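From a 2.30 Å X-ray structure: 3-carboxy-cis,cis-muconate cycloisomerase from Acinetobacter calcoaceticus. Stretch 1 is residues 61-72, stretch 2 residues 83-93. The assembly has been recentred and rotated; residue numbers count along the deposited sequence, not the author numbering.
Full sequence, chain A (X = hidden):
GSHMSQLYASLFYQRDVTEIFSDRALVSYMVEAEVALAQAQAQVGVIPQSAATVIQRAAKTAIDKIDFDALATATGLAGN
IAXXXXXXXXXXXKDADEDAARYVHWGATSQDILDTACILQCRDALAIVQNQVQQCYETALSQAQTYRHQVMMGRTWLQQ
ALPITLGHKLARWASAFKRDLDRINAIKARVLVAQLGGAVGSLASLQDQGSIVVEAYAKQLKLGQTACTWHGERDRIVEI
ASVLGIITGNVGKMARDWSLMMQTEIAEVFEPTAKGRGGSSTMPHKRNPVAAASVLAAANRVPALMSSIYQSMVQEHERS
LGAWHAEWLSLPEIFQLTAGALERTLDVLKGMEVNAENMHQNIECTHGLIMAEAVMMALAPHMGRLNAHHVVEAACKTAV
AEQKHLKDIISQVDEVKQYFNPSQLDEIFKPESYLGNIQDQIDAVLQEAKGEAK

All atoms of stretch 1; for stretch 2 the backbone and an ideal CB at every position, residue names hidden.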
ATOM      1  N   THR A  61       1.402   1.433  42.538  1.00 65.01           N
ATOM      2  CA  THR A  61       2.784   1.909  42.332  1.00 64.64           C
ATOM      3  C   THR A  61       3.671   0.983  41.514  1.00 63.27           C
ATOM      4  O   THR A  61       4.879   1.182  41.460  1.00 62.92           O
ATOM      5  CB  THR A  61       3.543   2.108  43.654  1.00 66.14           C
ATOM      6  OG1 THR A  61       3.759   0.826  44.277  1.00 65.55           O
ATOM      7  CG2 THR A  61       2.781   3.056  44.572  1.00 65.99           C
ATOM      8  N   ALA A  62       3.086  -0.032  40.892  1.00 62.24           N
ATOM      9  CA  ALA A  62       3.878  -0.986  40.131  1.00 60.99           C
ATOM     10  C   ALA A  62       4.644  -0.317  39.012  1.00 60.41           C
ATOM     11  O   ALA A  62       5.777  -0.702  38.712  1.00 60.34           O
ATOM     12  CB  ALA A  62       2.982  -2.076  39.569  1.00 60.58           C
ATOM     13  N   ILE A  63       4.027   0.690  38.404  1.00 60.31           N
ATOM     14  CA  ILE A  63       4.638   1.389  37.296  1.00 60.79           C
ATOM     15  C   ILE A  63       5.990   1.961  37.673  1.00 61.05           C
ATOM     16  O   ILE A  63       6.910   1.967  36.869  1.00 59.88           O
ATOM     17  CB  ILE A  63       3.744   2.522  36.796  1.00 62.62           C
ATOM     18  CG1 ILE A  63       4.338   3.118  35.515  1.00 63.18           C
ATOM     19  CG2 ILE A  63       3.591   3.591  37.871  1.00 64.38           C
ATOM     20  CD1 ILE A  63       4.143   2.214  34.309  1.00 63.80           C
ATOM     21  N   ASP A  64       6.120   2.433  38.909  1.00 62.03           N
ATOM     22  CA  ASP A  64       7.388   2.997  39.359  1.00 62.28           C
ATOM     23  C   ASP A  64       8.407   1.955  39.722  1.00 60.66           C
ATOM     24  O   ASP A  64       9.614   2.213  39.674  1.00 60.09           O
ATOM     25  CB  ASP A  64       7.156   3.936  40.532  1.00 65.38           C
ATOM     26  CG  ASP A  64       6.357   5.144  40.123  1.00 68.97           C
ATOM     27  OD1 ASP A  64       6.863   5.893  39.250  1.00 70.97           O
ATOM     28  OD2 ASP A  64       5.225   5.328  40.640  1.00 71.34           O
ATOM     29  N   LYS A  65       7.931   0.764  40.053  1.00 59.78           N
ATOM     30  CA  LYS A  65       8.839  -0.319  40.413  1.00 59.50           C
ATOM     31  C   LYS A  65       9.306  -1.191  39.236  1.00 57.73           C
ATOM     32  O   LYS A  65      10.285  -1.910  39.366  1.00 57.06           O
ATOM     33  CB  LYS A  65       8.192  -1.211  41.457  1.00 61.94           C
ATOM     34  CG  LYS A  65       7.844  -0.508  42.766  1.00 65.34           C
ATOM     35  CD  LYS A  65       7.230  -1.536  43.684  1.00 69.18           C
ATOM     36  CE  LYS A  65       6.782  -0.972  44.992  1.00 70.53           C
ATOM     37  NZ  LYS A  65       6.244  -2.139  45.757  1.00 72.64           N
ATOM     38  N   ILE A  66       8.615  -1.120  38.098  1.00 54.82           N
ATOM     39  CA  ILE A  66       8.968  -1.902  36.926  1.00 52.82           C
ATOM     40  C   ILE A  66      10.260  -1.472  36.192  1.00 51.28           C
ATOM     41  O   ILE A  66      10.468  -0.300  35.930  1.00 51.23           O
ATOM     42  CB  ILE A  66       7.752  -1.924  35.980  1.00 54.14           C
ATOM     43  CG1 ILE A  66       6.803  -3.027  36.455  1.00 53.36           C
ATOM     44  CG2 ILE A  66       8.188  -2.090  34.536  1.00 52.65           C
ATOM     45  CD1 ILE A  66       5.525  -2.991  35.815  1.00 54.29           C
ATOM     46  N   ASP A  67      11.125  -2.434  35.872  1.00 50.21           N
ATOM     47  CA  ASP A  67      12.411  -2.169  35.190  1.00 50.27           C
ATOM     48  C   ASP A  67      12.224  -2.214  33.674  1.00 50.74           C
ATOM     49  O   ASP A  67      12.164  -3.300  33.086  1.00 50.96           O
ATOM     50  CB  ASP A  67      13.462  -3.217  35.597  1.00 49.04           C
ATOM     51  CG  ASP A  67      14.823  -2.977  34.948  1.00 50.47           C
ATOM     52  OD1 ASP A  67      14.998  -1.941  34.285  1.00 47.95           O
ATOM     53  OD2 ASP A  67      15.730  -3.830  35.119  1.00 52.16           O
ATOM     54  N   PHE A  68      12.167  -1.037  33.049  1.00 50.34           N
ATOM     55  CA  PHE A  68      11.936  -0.967  31.630  1.00 50.59           C
ATOM     56  C   PHE A  68      13.040  -1.496  30.745  1.00 52.11           C
ATOM     57  O   PHE A  68      12.769  -1.935  29.629  1.00 53.36           O
ATOM     58  CB  PHE A  68      11.499   0.444  31.241  1.00 48.57           C
ATOM     59  CG  PHE A  68      10.057   0.721  31.581  1.00 48.59           C
ATOM     60  CD1 PHE A  68       9.687   1.109  32.866  1.00 47.85           C
ATOM     61  CD2 PHE A  68       9.052   0.559  30.618  1.00 47.32           C
ATOM     62  CE1 PHE A  68       8.336   1.317  33.195  1.00 47.86           C
ATOM     63  CE2 PHE A  68       7.711   0.762  30.932  1.00 45.86           C
ATOM     64  CZ  PHE A  68       7.349   1.148  32.220  1.00 47.15           C
ATOM     65  N   ASP A  69      14.275  -1.495  31.228  1.00 53.12           N
ATOM     66  CA  ASP A  69      15.364  -2.055  30.433  1.00 54.42           C
ATOM     67  C   ASP A  69      15.267  -3.571  30.469  1.00 53.18           C
ATOM     68  O   ASP A  69      15.467  -4.266  29.454  1.00 54.19           O
ATOM     69  CB  ASP A  69      16.707  -1.614  30.993  1.00 59.35           C
ATOM     70  CG  ASP A  69      16.980  -0.168  30.706  1.00 64.78           C
ATOM     71  OD1 ASP A  69      17.288   0.134  29.520  1.00 68.86           O
ATOM     72  OD2 ASP A  69      16.862   0.661  31.651  1.00 68.08           O
ATOM     73  N   ALA A  70      14.973  -4.092  31.652  1.00 50.94           N
ATOM     74  CA  ALA A  70      14.825  -5.523  31.791  1.00 49.22           C
ATOM     75  C   ALA A  70      13.655  -5.904  30.873  1.00 47.18           C
ATOM     76  O   ALA A  70      13.761  -6.828  30.103  1.00 46.42           O
ATOM     77  CB  ALA A  70      14.506  -5.876  33.251  1.00 49.07           C
ATOM     78  N   LEU A  71      12.557  -5.149  30.944  1.00 46.32           N
ATOM     79  CA  LEU A  71      11.372  -5.435  30.145  1.00 45.98           C
ATOM     80  C   LEU A  71      11.651  -5.451  28.634  1.00 45.40           C
ATOM     81  O   LEU A  71      11.214  -6.371  27.943  1.00 42.99           O
ATOM     82  CB  LEU A  71      10.237  -4.438  30.460  1.00 45.30           C
ATOM     83  CG  LEU A  71       8.838  -4.870  29.965  1.00 46.76           C
ATOM     84  CD1 LEU A  71       8.489  -6.172  30.650  1.00 45.57           C
ATOM     85  CD2 LEU A  71       7.745  -3.815  30.259  1.00 44.33           C
ATOM     86  N   ALA A  72      12.384  -4.457  28.124  1.00 44.66           N
ATOM     87  CA  ALA A  72      12.667  -4.422  26.683  1.00 45.41           C
ATOM     88  C   ALA A  72      13.522  -5.632  26.265  1.00 45.93           C
ATOM     89  O   ALA A  72      13.191  -6.337  25.316  1.00 48.26           O
ATOM     90  CB  ALA A  72      13.349  -3.104  26.294  1.00 42.93           C
ATOM     91  N   UNK A  83       4.408 -11.323  28.537  1.00 39.10           N
ATOM     92  CA  UNK A  83       5.084 -12.377  29.292  1.00 38.65           C
ATOM     93  C   UNK A  83       6.077 -11.860  30.353  1.00 39.85           C
ATOM     94  O   UNK A  83       5.951 -12.198  31.520  1.00 40.01           O
ATOM     95  CB  UNK A  83       5.825 -13.292  28.315  1.00 38.65           C
ATOM     96  N   UNK A  84       7.048 -11.020  29.969  1.00 40.28           N
ATOM     97  CA  UNK A  84       8.004 -10.514  30.955  1.00 40.64           C
ATOM     98  C   UNK A  84       7.308  -9.513  31.879  1.00 41.41           C
ATOM     99  O   UNK A  84       7.731  -9.289  32.995  1.00 42.44           O
ATOM    100  CB  UNK A  84       9.205  -9.864  30.265  1.00 40.64           C
ATOM    101  N   UNK A  85       6.245  -8.893  31.400  1.00 40.39           N
ATOM    102  CA  UNK A  85       5.549  -7.946  32.225  1.00 40.37           C
ATOM    103  C   UNK A  85       4.861  -8.697  33.384  1.00 41.49           C
ATOM    104  O   UNK A  85       4.903  -8.243  34.522  1.00 42.74           O
ATOM    105  CB  UNK A  85       4.539  -7.152  31.394  1.00 40.37           C
ATOM    106  N   UNK A  86       4.225  -9.829  33.082  1.00 41.75           N
ATOM    107  CA  UNK A  86       3.559 -10.638  34.086  1.00 42.50           C
ATOM    108  C   UNK A  86       4.580 -11.081  35.130  1.00 43.50           C
ATOM    109  O   UNK A  86       4.296 -10.967  36.299  1.00 43.48           O
ATOM    110  CB  UNK A  86       2.870 -11.845  33.447  1.00 42.50           C
ATOM    111  N   UNK A  87       5.763 -11.556  34.722  1.00 44.99           N
ATOM    112  CA  UNK A  87       6.778 -11.969  35.701  1.00 46.55           C
ATOM    113  C   UNK A  87       7.020 -10.830  36.678  1.00 46.62           C
ATOM    114  O   UNK A  87       6.913 -11.000  37.892  1.00 47.10           O
ATOM    115  CB  UNK A  87       8.083 -12.372  35.011  1.00 46.55           C
ATOM    116  N   UNK A  88       7.356  -9.665  36.139  1.00 45.11           N
ATOM    117  CA  UNK A  88       7.635  -8.527  36.971  1.00 45.46           C
ATOM    118  C   UNK A  88       6.506  -8.103  37.897  1.00 45.38           C
ATOM    119  O   UNK A  88       6.751  -7.777  39.049  1.00 44.67           O
ATOM    120  CB  UNK A  88       8.017  -7.346  36.076  1.00 45.46           C
ATOM    121  N   UNK A  89       5.279  -8.088  37.396  1.00 44.78           N
ATOM    122  CA  UNK A  89       4.176  -7.661  38.226  1.00 44.08           C
ATOM    123  C   UNK A  89       3.960  -8.664  39.329  1.00 44.89           C
ATOM    124  O   UNK A  89       3.560  -8.292  40.436  1.00 44.00           O
ATOM    125  CB  UNK A  89       2.901  -7.480  37.399  1.00 44.08           C
ATOM    126  N   UNK A  90       4.193  -9.936  39.019  1.00 45.45           N
ATOM    127  CA  UNK A  90       3.996 -10.978  40.019  1.00 47.73           C
ATOM    128  C   UNK A  90       5.054 -10.770  41.118  1.00 48.34           C
ATOM    129  O   UNK A  90       4.730 -10.696  42.292  1.00 47.87           O
ATOM    130  CB  UNK A  90       4.097 -12.373  39.398  1.00 47.73           C
ATOM    131  N   UNK A  91       6.310 -10.624  40.721  1.00 48.84           N
ATOM    132  CA  UNK A  91       7.346 -10.418  41.698  1.00 50.66           C
ATOM    133  C   UNK A  91       6.979  -9.181  42.536  1.00 52.64           C
ATOM    134  O   UNK A  91       7.172  -9.169  43.745  1.00 55.03           O
ATOM    135  CB  UNK A  91       8.709 -10.258  41.022  1.00 50.66           C
ATOM    136  N   UNK A  92       6.426  -8.144  41.920  1.00 53.34           N
ATOM    137  CA  UNK A  92       6.071  -6.949  42.684  1.00 53.72           C
ATOM    138  C   UNK A  92       4.976  -7.217  43.736  1.00 54.99           C
ATOM    139  O   UNK A  92       5.042  -6.704  44.844  1.00 54.92           O
ATOM    140  CB  UNK A  92       5.607  -5.850  41.726  1.00 53.72           C
ATOM    141  N   UNK A  93       3.973  -8.014  43.383  1.00 55.76           N
ATOM    142  CA  UNK A  93       2.883  -8.329  44.288  1.00 56.36           C
ATOM    143  C   UNK A  93       3.359  -9.295  45.367  1.00 58.83           C
ATOM    144  O   UNK A  93       2.841  -9.302  46.467  1.00 57.77           O
ATOM    145  CB  UNK A  93       1.699  -8.920  43.520  1.00 56.36           C
TER

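Stretch 2 is helical throughout, with phi between -73° and -53° and psi between -55° and -25°, all helical, and its direction runs 143° from that of helix 68-72, the axes approaching to 9.8 Å. CA-to-CB points toward stretch 1 at 84, 88 and 92, and sideways at 83, 85 and 89, which marks the face turned to it.

Position 83 has nothing of stretch 1 within 5.5 Å of its ideal CB, so many residues would suit. It is Ile83, whose end leads away.

At position 84 CA-to-CB points toward stretch 1, and the ideal CB lies 3.8 Å from Leu71 CD1. With carbon so near, a small or compact apolar side chain fits best; alanine, valine or proline are all plausible, the phi of -71° being compatible with the last. The residue is Pro84, and its CB packs 3.7 Å from Leu71 CD1.

Position 85 points sideways, its ideal CB 4.1 Å from Leu71 CD1, and Ile66 offers its CD1 further along. An apolar side chain is indicated, and one of some length, such as leucine, methionine or phenylalanine, could reach both. Phe85 does: its CB is 4.2 Å from Leu71 CD1, while chi1 of 155° (t) carries the ring to Ile66, with CE1 4.3 Å from Ile66 CD1 in an oblique approach.

Positions 86 and 87 have no neighbour from stretch 1 near their ideal CB atoms and set no requirement here. They are Val86, pointing away, and Lys87, out of reach.

Position 88 is the most informative. CA-to-CB points toward the junction between the two helices of stretch 1, and the ideal CB is 4.5 Å from Ile66 CG1. Beyond lie the N and O of Asp67; this O already accepts from Leu71 N, while N offers a donor. A long polar side chain is favoured: glutamate could accept from N, but an amide could serve both atoms. Gln88 does so. Asp67 N donates to Gln88 OE1 (2.9 Å, 157°), and Gln88 NE2 donates to Asp67 O (3.3 Å, 179°). The pair fastens the amide to the backbone of the residue at the N-cap, whose own side chain caps helix 68-72.

Position 89 points sideways, its ideal CB 5.4 Å from Ile66 CD1. A branched or flexible aliphatic side chain could extend to the methyl of Ala62. Leu89, with chi1 t and chi2 p, brings CD1 to 3.8 Å from Ala62 CB.

Positions 90 and 91 are out of reach, leaving the choice open. Thr90 OG1 donates to Val86 O at 3.0 Å; Ala91 touches nothing in stretch 1.

At position 92 CA-to-CB again points toward stretch 1, with Lys65 CD at 5.0 Å and Ala62 CB at 5.1 Å from the ideal CB. These gaps ask for a medium-sized aliphatic side chain, such as leucine, isoleucine or methionine. Ile92 (chi1 m, chi2 t) sends CD1 to 3.7 Å from both Lys65 CB and Ile66 CG1, and 4.1 Å from Ala62 CB.

Position 93 points away and is unconstrained by stretch 1; it is Val93.

Stretch 2 (83-93) IPFVKQLTAIV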
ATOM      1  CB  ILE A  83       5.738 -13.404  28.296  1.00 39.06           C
ATOM      2  CG1 ILE A  83       4.637 -14.289  27.686  1.00 38.50           C
ATOM      3  CG2 ILE A  83       6.751 -14.308  29.000  1.00 38.18           C
ATOM      4  CD1 ILE A  83       5.073 -15.094  26.499  1.00 38.75           C
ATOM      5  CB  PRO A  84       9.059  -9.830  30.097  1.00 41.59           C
ATOM      6  CG  PRO A  84       8.854 -10.410  28.719  1.00 41.50           C
ATOM      7  CD  PRO A  84       7.402 -10.558  28.617  1.00 40.46           C
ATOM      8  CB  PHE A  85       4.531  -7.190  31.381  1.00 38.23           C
ATOM      9  CG  PHE A  85       3.387  -6.643  32.167  1.00 38.05           C
ATOM     10  CD1 PHE A  85       3.498  -5.434  32.842  1.00 40.01           C
ATOM     11  CD2 PHE A  85       2.179  -7.327  32.224  1.00 37.68           C
ATOM     12  CE1 PHE A  85       2.407  -4.926  33.570  1.00 39.21           C
ATOM     13  CE2 PHE A  85       1.088  -6.827  32.948  1.00 37.56           C
ATOM     14  CZ  PHE A  85       1.198  -5.633  33.609  1.00 38.86           C
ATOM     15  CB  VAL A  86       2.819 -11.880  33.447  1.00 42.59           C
ATOM     16  CG1 VAL A  86       2.487 -12.940  34.496  1.00 43.12           C
ATOM     17  CG2 VAL A  86       1.514 -11.438  32.862  1.00 42.58           C
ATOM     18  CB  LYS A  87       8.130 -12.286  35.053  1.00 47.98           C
ATOM     19  CG  LYS A  87       8.077 -13.291  33.963  1.00 53.06           C
ATOM     20  CD  LYS A  87       7.746 -14.674  34.473  1.00 59.08           C
ATOM     21  CE  LYS A  87       9.002 -15.560  34.470  1.00 63.90           C
ATOM     22  NZ  LYS A  87       9.580 -15.713  33.070  1.00 66.25           N
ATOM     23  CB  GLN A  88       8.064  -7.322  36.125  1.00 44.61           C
ATOM     24  CG  GLN A  88       9.486  -7.465  35.637  1.00 46.09           C
ATOM     25  CD  GLN A  88      10.088  -6.133  35.232  1.00 47.15           C
ATOM     26  OE1 GLN A  88       9.945  -5.129  35.949  1.00 48.25           O
ATOM     27  NE2 GLN A  88      10.771  -6.114  34.087  1.00 44.00           N
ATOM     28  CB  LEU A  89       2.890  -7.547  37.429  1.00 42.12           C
ATOM     29  CG  LEU A  89       1.707  -7.057  38.266  1.00 42.61           C
ATOM     30  CD1 LEU A  89       1.943  -5.615  38.631  1.00 40.38           C
ATOM     31  CD2 LEU A  89       0.390  -7.203  37.498  1.00 43.12           C
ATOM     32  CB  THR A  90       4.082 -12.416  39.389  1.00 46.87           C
ATOM     33  OG1 THR A  90       3.011 -12.580  38.448  1.00 48.23           O
ATOM     34  CG2 THR A  90       3.896 -13.507  40.465  1.00 47.24           C
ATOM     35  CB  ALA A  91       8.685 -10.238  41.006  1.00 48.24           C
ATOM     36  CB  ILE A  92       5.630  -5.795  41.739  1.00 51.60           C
ATOM     37  CG1 ILE A  92       6.849  -5.231  41.018  1.00 50.79           C
ATOM     38  CG2 ILE A  92       4.922  -4.694  42.523  1.00 49.21           C
ATOM     39  CD1 ILE A  92       6.488  -4.185  39.970  1.00 52.14           C
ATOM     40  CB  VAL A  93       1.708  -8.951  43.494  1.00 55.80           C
ATOM     41  CG1 VAL A  93       0.748  -9.713  44.402  1.00 53.42           C
ATOM     42  CG2 VAL A  93       0.975  -7.855  42.786  1.00 54.29           C
TER
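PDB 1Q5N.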